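Local coordinates for protein eukaryotic initiation factor 4F subunit p150 (Saccharomyces cerevisiae, PDB 2VSO) that serves as the scaffolding subunit of the cap-binding eIF4F complex in translation initiation, represented here by its middle, eIF4A-binding domain, at residues E50-D53 with A54-E58; V67-N71 with G72-K76; L253-I256 with I257-K261. All coordinates share one frame; numbering follows the deposited sequence.

Interaction 1. Residues E50-D53 with A54-E58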
loop_
_atom_site.group_PDB
_atom_site.type_symbol
_atom_site.label_atom_id
_atom_site.label_comp_id
_atom_site.label_asym_id
_atom_site.label_seq_id
_atom_site.Cartn_x
_atom_site.Cartn_y
_atom_site.Cartn_z
ATOM N N GLU C 50 12.959 11.337 6.104
ATOM C CA GLU C 50 14.411 11.386 6.170
ATOM C C GLU C 50 14.953 12.772 5.782
ATOM O O GLU C 50 15.670 13.397 6.563
ATOM C CB GLU C 50 15.011 10.294 5.279
ATOM C CG GLU C 50 16.529 10.234 5.282
ATOM C CD GLU C 50 17.084 9.118 4.401
ATOM O OE1 GLU C 50 18.104 9.345 3.718
ATOM O OE2 GLU C 50 16.495 8.016 4.386
ATOM N N MET C 51 14.595 13.251 4.589
ATOM C CA MET C 51 15.140 14.498 4.042
ATOM C C MET C 51 14.334 15.745 4.416
ATOM O O MET C 51 14.382 16.762 3.724
ATOM C CB MET C 51 15.234 14.410 2.516
ATOM C CG MET C 51 16.297 13.457 2.017
ATOM S SD MET C 51 17.881 13.747 2.847
ATOM C CE MET C 51 18.156 15.475 2.440
ATOM N N PHE C 52 13.613 15.678 5.519
ATOM C CA PHE C 52 12.633 16.699 5.822
ATOM C C PHE C 52 13.246 18.051 6.151
ATOM O O PHE C 52 12.923 19.055 5.515
ATOM C CB PHE C 52 11.718 16.255 6.966
ATOM C CG PHE C 52 10.636 17.250 7.297
ATOM C CD1 PHE C 52 10.878 18.285 8.184
ATOM C CD2 PHE C 52 9.387 17.153 6.714
ATOM C CE1 PHE C 52 9.885 19.207 8.489
ATOM C CE2 PHE C 52 8.398 18.058 7.014
ATOM C CZ PHE C 52 8.647 19.096 7.902
ATOM N N ASP C 53 14.108 18.095 7.159
ATOM C CA ASP C 53 14.657 19.374 7.588
ATOM C C ASP C 53 15.411 20.067 6.455
ATOM O O ASP C 53 15.279 21.276 6.261
ATOM C CB ASP C 53 15.539 19.197 8.819
ATOM C CG ASP C 53 14.747 18.762 10.039
ATOM O OD1 ASP C 53 13.738 19.432 10.358
ATOM O OD2 ASP C 53 15.137 17.756 10.675
ATOM N N ALA C 54 16.180 19.293 5.698
ATOM C CA ALA C 54 16.875 19.830 4.539
ATOM C C ALA C 54 15.905 20.430 3.523
ATOM O O ALA C 54 16.168 21.491 2.953
ATOM C CB ALA C 54 17.734 18.758 3.882
ATOM N N ILE C 55 14.781 19.756 3.293
ATOM C CA ILE C 55 13.881 20.160 2.214
ATOM C C ILE C 55 12.755 21.117 2.640
ATOM O O ILE C 55 12.268 21.924 1.843
ATOM C CB ILE C 55 13.376 18.943 1.419
ATOM C CG1 ILE C 55 14.370 18.632 0.315
ATOM C CG2 ILE C 55 12.029 19.209 0.779
ATOM C CD1 ILE C 55 14.073 17.358 -0.389
ATOM N N SER C 56 12.357 21.054 3.899
ATOM C CA SER C 56 11.468 22.075 4.410
ATOM C C SER C 56 12.251 23.388 4.638
ATOM O O SER C 56 11.665 24.466 4.778
ATOM C CB SER C 56 10.775 21.606 5.684
ATOM O OG SER C 56 11.722 21.452 6.720
ATOM N N SER C 57 13.579 23.299 4.655
ATOM C CA SER C 57 14.405 24.494 4.785
ATOM C C SER C 57 14.497 25.173 3.432
ATOM O O SER C 57 14.505 26.402 3.333
ATOM C CB SER C 57 15.807 24.153 5.279
ATOM O OG SER C 57 16.714 24.072 4.194
ATOM N N GLU C 58 14.573 24.371 2.380
ATOM C CA GLU C 58 14.651 24.941 1.046
ATOM C C GLU C 58 13.314 25.521 0.591
ATOM O O GLU C 58 13.273 26.556 -0.069
ATOM C CB GLU C 58 15.203 23.919 0.058
ATOM C CG GLU C 58 16.531 23.343 0.522
ATOM C CD GLU C 58 17.457 23.003 -0.619
ATOM O OE1 GLU C 58 18.658 22.780 -0.356
ATOM O OE2 GLU C 58 16.984 22.967 -1.776
#
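Phe52 and Ser56 make the close-packed part of this contact, one turn apart at the start of helix 52-64. The helix belongs to the all-helical, HEAT-type MIF4G domain, and Met51 is its N-cap residue. Phe52 O takes two hydrogen bonds from Ser56. Ser56 N comes almost straight at it, at 2.6 Å and with an N-H...O angle of 171°. Ser56 OG reaches the same Phe52 O at 2.9 Å, from above the carbonyl plane. The hydroxyl lies between the backbone N and the carbonyl carbon of its own residue (chi1 66°), and this turns it back toward the preceding turn. Ser56 CB sits over one face of the Phe52 ring, 4.1 Å from its centroid, in a CH-pi contact offset toward the rim. Ser56 OG also bonds Lys102 of helix 93-106, and Met95 and Gln98 of that helix touch Phe52.

Ile55 N bonds Met51 O at 3.1 Å, but their side chains meet slackly, Met51 CB lying 4.3 Å from Ile55 CD1. The bent Met51 chain curls round until CE rests on Ala54 CB, 3.6 Å away. The chain of another protein and Leu43 of helix 33-45 cover this face. The solvent side is at Asp53, which is exposed, with OD1 at the edge of the Phe52 ring. Asp53 O receives a weak bond from Ser57 N. Ser57 OG donates to Ala54 O at 2.9 Å, from above that carbonyl's plane.

Interaction 2. Residues V67-N71 with G72-K76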
loop_
_atom_site.group_PDB
_atom_site.type_symbol
_atom_site.label_atom_id
_atom_site.label_comp_id
_atom_site.label_asym_id
_atom_site.label_seq_id
_atom_site.Cartn_x
_atom_site.Cartn_y
_atom_site.Cartn_z
ATOM N N VAL C 67 10.078 38.890 1.106
ATOM C CA VAL C 67 10.560 40.114 1.754
ATOM C C VAL C 67 10.708 41.211 0.705
ATOM O O VAL C 67 10.541 42.388 0.999
ATOM C CB VAL C 67 11.942 39.959 2.439
ATOM C CG1 VAL C 67 12.175 38.539 2.910
ATOM C CG2 VAL C 67 13.056 40.408 1.496
ATOM N N TRP C 68 11.015 40.783 -0.516
ATOM C CA TRP C 68 11.246 41.646 -1.661
ATOM C C TRP C 68 9.977 41.850 -2.482
ATOM O O TRP C 68 10.042 42.135 -3.681
ATOM C CB TRP C 68 12.333 41.035 -2.555
ATOM C CG TRP C 68 13.585 40.661 -1.823
ATOM C CD1 TRP C 68 14.015 39.404 -1.523
ATOM C CD2 TRP C 68 14.564 41.560 -1.289
ATOM N NE1 TRP C 68 15.204 39.462 -0.837
ATOM C CE2 TRP C 68 15.562 40.773 -0.679
ATOM C CE3 TRP C 68 14.692 42.954 -1.270
ATOM C CZ2 TRP C 68 16.673 41.333 -0.055
ATOM C CZ3 TRP C 68 15.795 43.507 -0.653
ATOM C CH2 TRP C 68 16.774 42.698 -0.053
ATOM N N GLU C 69 8.824 41.697 -1.844
ATOM C CA GLU C 69 7.555 41.874 -2.541
ATOM C C GLU C 69 6.594 42.691 -1.693
ATOM O O GLU C 69 6.866 42.999 -0.524
ATOM C CB GLU C 69 6.910 40.521 -2.892
ATOM C CG GLU C 69 7.693 39.633 -3.858
ATOM C CD GLU C 69 7.041 38.258 -4.054
ATOM O OE1 GLU C 69 7.090 37.721 -5.180
ATOM O OE2 GLU C 69 6.474 37.710 -3.083
ATOM N N THR C 70 5.444 42.998 -2.273
ATOM C CA THR C 70 4.547 43.972 -1.686
ATOM C C THR C 70 3.210 43.343 -1.351
ATOM O O THR C 70 2.519 43.762 -0.424
ATOM C CB THR C 70 4.397 45.186 -2.650
ATOM O OG1 THR C 70 5.656 45.867 -2.744
ATOM C CG2 THR C 70 3.320 46.149 -2.175
ATOM N N ASN C 71 2.861 42.306 -2.096
ATOM C CA ASN C 71 1.595 41.622 -1.884
ATOM C C ASN C 71 1.740 40.138 -1.611
ATOM O O ASN C 71 0.836 39.366 -1.929
ATOM C CB ASN C 71 0.680 41.844 -3.079
ATOM C CG ASN C 71 0.422 43.306 -3.333
ATOM O OD1 ASN C 71 0.153 44.063 -2.400
ATOM N ND2 ASN C 71 0.516 43.720 -4.590
ATOM N N GLY C 72 2.876 39.754 -1.022
ATOM C CA GLY C 72 3.148 38.371 -0.638
ATOM C C GLY C 72 2.861 37.296 -1.680
ATOM O O GLY C 72 2.533 36.158 -1.342
ATOM N N GLU C 73 3.011 37.646 -2.952
ATOM C CA GLU C 73 2.543 36.793 -4.044
ATOM C C GLU C 73 3.205 35.411 -4.161
ATOM O O GLU C 73 2.561 34.467 -4.604
ATOM C CB GLU C 73 2.637 37.532 -5.387
ATOM C CG GLU C 73 3.891 38.374 -5.561
ATOM C CD GLU C 73 3.613 39.876 -5.477
ATOM O OE1 GLU C 73 2.924 40.307 -4.524
ATOM O OE2 GLU C 73 4.090 40.611 -6.370
ATOM N N THR C 74 4.479 35.317 -3.787
ATOM C CA THR C 74 5.281 34.106 -3.936
ATOM C C THR C 74 5.009 33.132 -2.793
ATOM O O THR C 74 4.939 31.925 -2.989
ATOM C CB THR C 74 6.782 34.436 -3.950
ATOM O OG1 THR C 74 7.146 34.991 -5.224
ATOM C CG2 THR C 74 7.619 33.188 -3.673
ATOM N N LEU C 75 4.856 33.685 -1.598
ATOM C CA LEU C 75 4.462 32.919 -0.431
ATOM C C LEU C 75 3.025 32.415 -0.556
ATOM O O LEU C 75 2.731 31.288 -0.185
ATOM C CB LEU C 75 4.624 33.772 0.823
ATOM C CG LEU C 75 3.956 33.293 2.106
ATOM C CD1 LEU C 75 4.528 31.957 2.548
ATOM C CD2 LEU C 75 4.156 34.354 3.170
ATOM N N LYS C 76 2.120 33.246 -1.063
ATOM C CA LYS C 76 0.762 32.776 -1.338
ATOM C C LYS C 76 0.868 31.589 -2.275
ATOM O O LYS C 76 0.086 30.637 -2.190
ATOM C CB LYS C 76 -0.069 33.839 -2.052
ATOM C CG LYS C 76 -0.556 35.026 -1.222
ATOM C CD LYS C 76 -1.191 36.090 -2.155
ATOM C CE LYS C 76 -1.714 37.321 -1.408
ATOM N NZ LYS C 76 -1.771 38.535 -2.294
HETATM O O HOH W 1 4.770 43.313 -5.293
#
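Glu69 lays its carboxylate across the side chain of Thr74 at about a right angle, where a loop enters helix 73-88 of the HEAT-type MIF4G domain. Both of its oxygens are used. Thr74 OG1 donates to Glu69 OE1 at 2.7 Å, on the syn side but somewhat out of the carboxylate plane. Thr74 N donates to the syn lone pair of Glu69 OE2 at 3.2 Å, with an N-H...O angle of 157°. Ser66 OG bonds OE2 as well, so the carboxylate is held between the loop and the first turn. The start of a helix would probably stabilise its negative charge. With an alanine in place of Glu69 the carboxylate is gone, which would probably leave Thr74 N and the Thr74 and Ser66 hydroxyls without this acceptor.

Glu73 brings its CG to 3.3 Å from Glu69 OE1. Its chain bends at chi2 (-107°) and leads the acid back over the loop, where OE1 takes a weak bond from Asn71 N. Glu73 OE2 receives a water 3.0 Å away, which in turn accepts weakly from Thr70 N. The two acids still approach, with Glu69 OE1 and Glu73 OE2 4.3 Å apart, and this may raise the cost of charging both. Gly72 makes the turn with positive phi (47°). The extended Lys76 chain touches Tyr128 of helix 122-139 and reaches back to the loop, where its NZ donates to Asn71 O at 2.8 Å in the carbonyl plane.

Interaction 3. Residues L253-I256 with I257-K261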
loop_
_atom_site.group_PDB
_atom_site.type_symbol
_atom_site.label_atom_id
_atom_site.label_comp_id
_atom_site.label_asym_id
_atom_site.label_seq_id
_atom_site.Cartn_x
_atom_site.Cartn_y
_atom_site.Cartn_z
ATOM N N LEU C 253 -24.300 8.491 12.534
ATOM C CA LEU C 253 -23.508 7.287 12.350
ATOM C C LEU C 253 -24.173 6.081 13.005
ATOM O O LEU C 253 -24.123 4.982 12.471
ATOM C CB LEU C 253 -22.097 7.485 12.909
ATOM C CG LEU C 253 -21.205 8.586 12.330
ATOM C CD1 LEU C 253 -19.760 8.387 12.798
ATOM C CD2 LEU C 253 -21.276 8.651 10.796
ATOM N N ASP C 254 -24.784 6.281 14.167
ATOM C CA ASP C 254 -25.549 5.214 14.797
ATOM C C ASP C 254 -26.670 4.785 13.861
ATOM O O ASP C 254 -26.943 3.599 13.703
ATOM C CB ASP C 254 -26.122 5.660 16.141
ATOM C CG ASP C 254 -25.067 5.753 17.225
ATOM O OD1 ASP C 254 -23.946 5.237 17.016
ATOM O OD2 ASP C 254 -25.360 6.345 18.286
ATOM N N ASN C 255 -27.309 5.765 13.238
ATOM C CA ASN C 255 -28.336 5.510 12.245
ATOM C C ASN C 255 -27.759 4.693 11.111
ATOM O O ASN C 255 -28.278 3.631 10.777
ATOM C CB ASN C 255 -28.898 6.828 11.710
ATOM C CG ASN C 255 -30.031 6.622 10.728
ATOM O OD1 ASN C 255 -30.495 5.502 10.525
ATOM N ND2 ASN C 255 -30.483 7.708 10.112
ATOM N N ILE C 256 -26.671 5.187 10.531
ATOM C CA ILE C 256 -26.024 4.509 9.414
ATOM C C ILE C 256 -25.682 3.058 9.721
ATOM O O ILE C 256 -25.873 2.176 8.887
ATOM C CB ILE C 256 -24.759 5.239 8.973
ATOM C CG1 ILE C 256 -25.129 6.393 8.035
ATOM C CG2 ILE C 256 -23.807 4.270 8.289
ATOM C CD1 ILE C 256 -24.050 7.435 7.884
ATOM N N ILE C 257 -25.173 2.815 10.920
ATOM C CA ILE C 257 -24.851 1.461 11.345
ATOM C C ILE C 257 -26.129 0.643 11.447
ATOM O O ILE C 257 -26.204 -0.471 10.935
ATOM C CB ILE C 257 -24.160 1.449 12.725
ATOM C CG1 ILE C 257 -22.738 2.007 12.644
ATOM C CG2 ILE C 257 -24.143 0.047 13.283
ATOM C CD1 ILE C 257 -22.188 2.413 13.986
ATOM N N GLN C 258 -27.135 1.215 12.100
ATOM C CA GLN C 258 -28.360 0.497 12.422
ATOM C C GLN C 258 -29.391 0.497 11.298
ATOM O O GLN C 258 -30.553 0.201 11.548
ATOM C CB GLN C 258 -29.013 1.089 13.674
ATOM C CG GLN C 258 -28.116 1.178 14.895
ATOM C CD GLN C 258 -28.722 2.043 15.987
ATOM O OE1 GLN C 258 -29.914 2.356 15.955
ATOM N NE2 GLN C 258 -27.903 2.437 16.957
ATOM N N THR C 259 -28.996 0.849 10.076
ATOM C CA THR C 259 -29.939 0.821 8.951
ATOM C C THR C 259 -29.268 0.597 7.603
ATOM O O THR C 259 -29.609 -0.341 6.884
ATOM C CB THR C 259 -30.813 2.104 8.846
ATOM O OG1 THR C 259 -29.978 3.258 8.689
ATOM C CG2 THR C 259 -31.709 2.275 10.067
ATOM N N ALA C 260 -28.330 1.469 7.251
ATOM C CA ALA C 260 -27.673 1.398 5.950
ATOM C C ALA C 260 -26.995 0.054 5.721
ATOM O O ALA C 260 -26.652 -0.652 6.668
ATOM C CB ALA C 260 -26.676 2.528 5.798
ATOM N N LYS C 261 -26.812 -0.295 4.453
ATOM C CA LYS C 261 -26.156 -1.546 4.096
ATOM C C LYS C 261 -24.712 -1.277 3.684
ATOM O O LYS C 261 -24.441 -0.866 2.557
ATOM C CB LYS C 261 -26.920 -2.270 2.979
ATOM C CG LYS C 261 -26.471 -3.710 2.765
ATOM C CD LYS C 261 -27.468 -4.502 1.929
ATOM C CE LYS C 261 -28.759 -4.768 2.693
ATOM N NZ LYS C 261 -29.610 -5.778 1.999
#
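Ile257 N bonds Leu253 O at 2.9 Å, and Gln258 N bonds Asp254 O at the same distance. Gln258 is the first residue to leave helical geometry.

The polar side-chain contact lies between Asn255 and Thr259. Thr259 OG1 is 2.7 Å from Asn255 O and 2.9 Å from Asn255 OD1. Its single proton can serve one of these acceptors at a time, and which one is not settled. With CG anti to the backbone N (chi1 -177°) the Asn255 amide lies on the carbonyl side of its residue, and this brings OD1 as well as O to the hydroxyl. This is the C-terminal end of helix 242-257, where, within the HEAT-type MIF4G domain, the helix gives way to the loop before helix 264-278.

Van der Waals contacts run alongside. Ile257 CG1 lies against Leu253 O. The extended Gln258 chain runs back past Asp254, and its NE2 stops 3.8 Å from Asp254 CB. The apolar packing is mostly with other helices. Leu270 of helix 264-278 touches both Ile256 and Ile257, and Leu205 of helix 191-206 touches Leu253 and Ile256. On the loop side, Ile256 CG2 is 4.2 Å from Ala260 CB.

In the fold
All three contacts are local and follow one another along the chain; none nests in or crosses another. Interaction 1 comes first and forms the opening turn of helix 52-64, beside helix 93-106 and the chain of another protein. Interaction 2 closes the loop that leads from that helix into helix 73-88, with helix 122-139 nearby. Their centres are about 22 Å apart and they do not touch. Interaction 3 lies far along the chain, where helix 242-257 ends and packs on helices 191-206 and 264-278. It is on the opposite side of the chain's centre from both, with centres about 44 Å from interaction 1 and 49 Å from interaction 2.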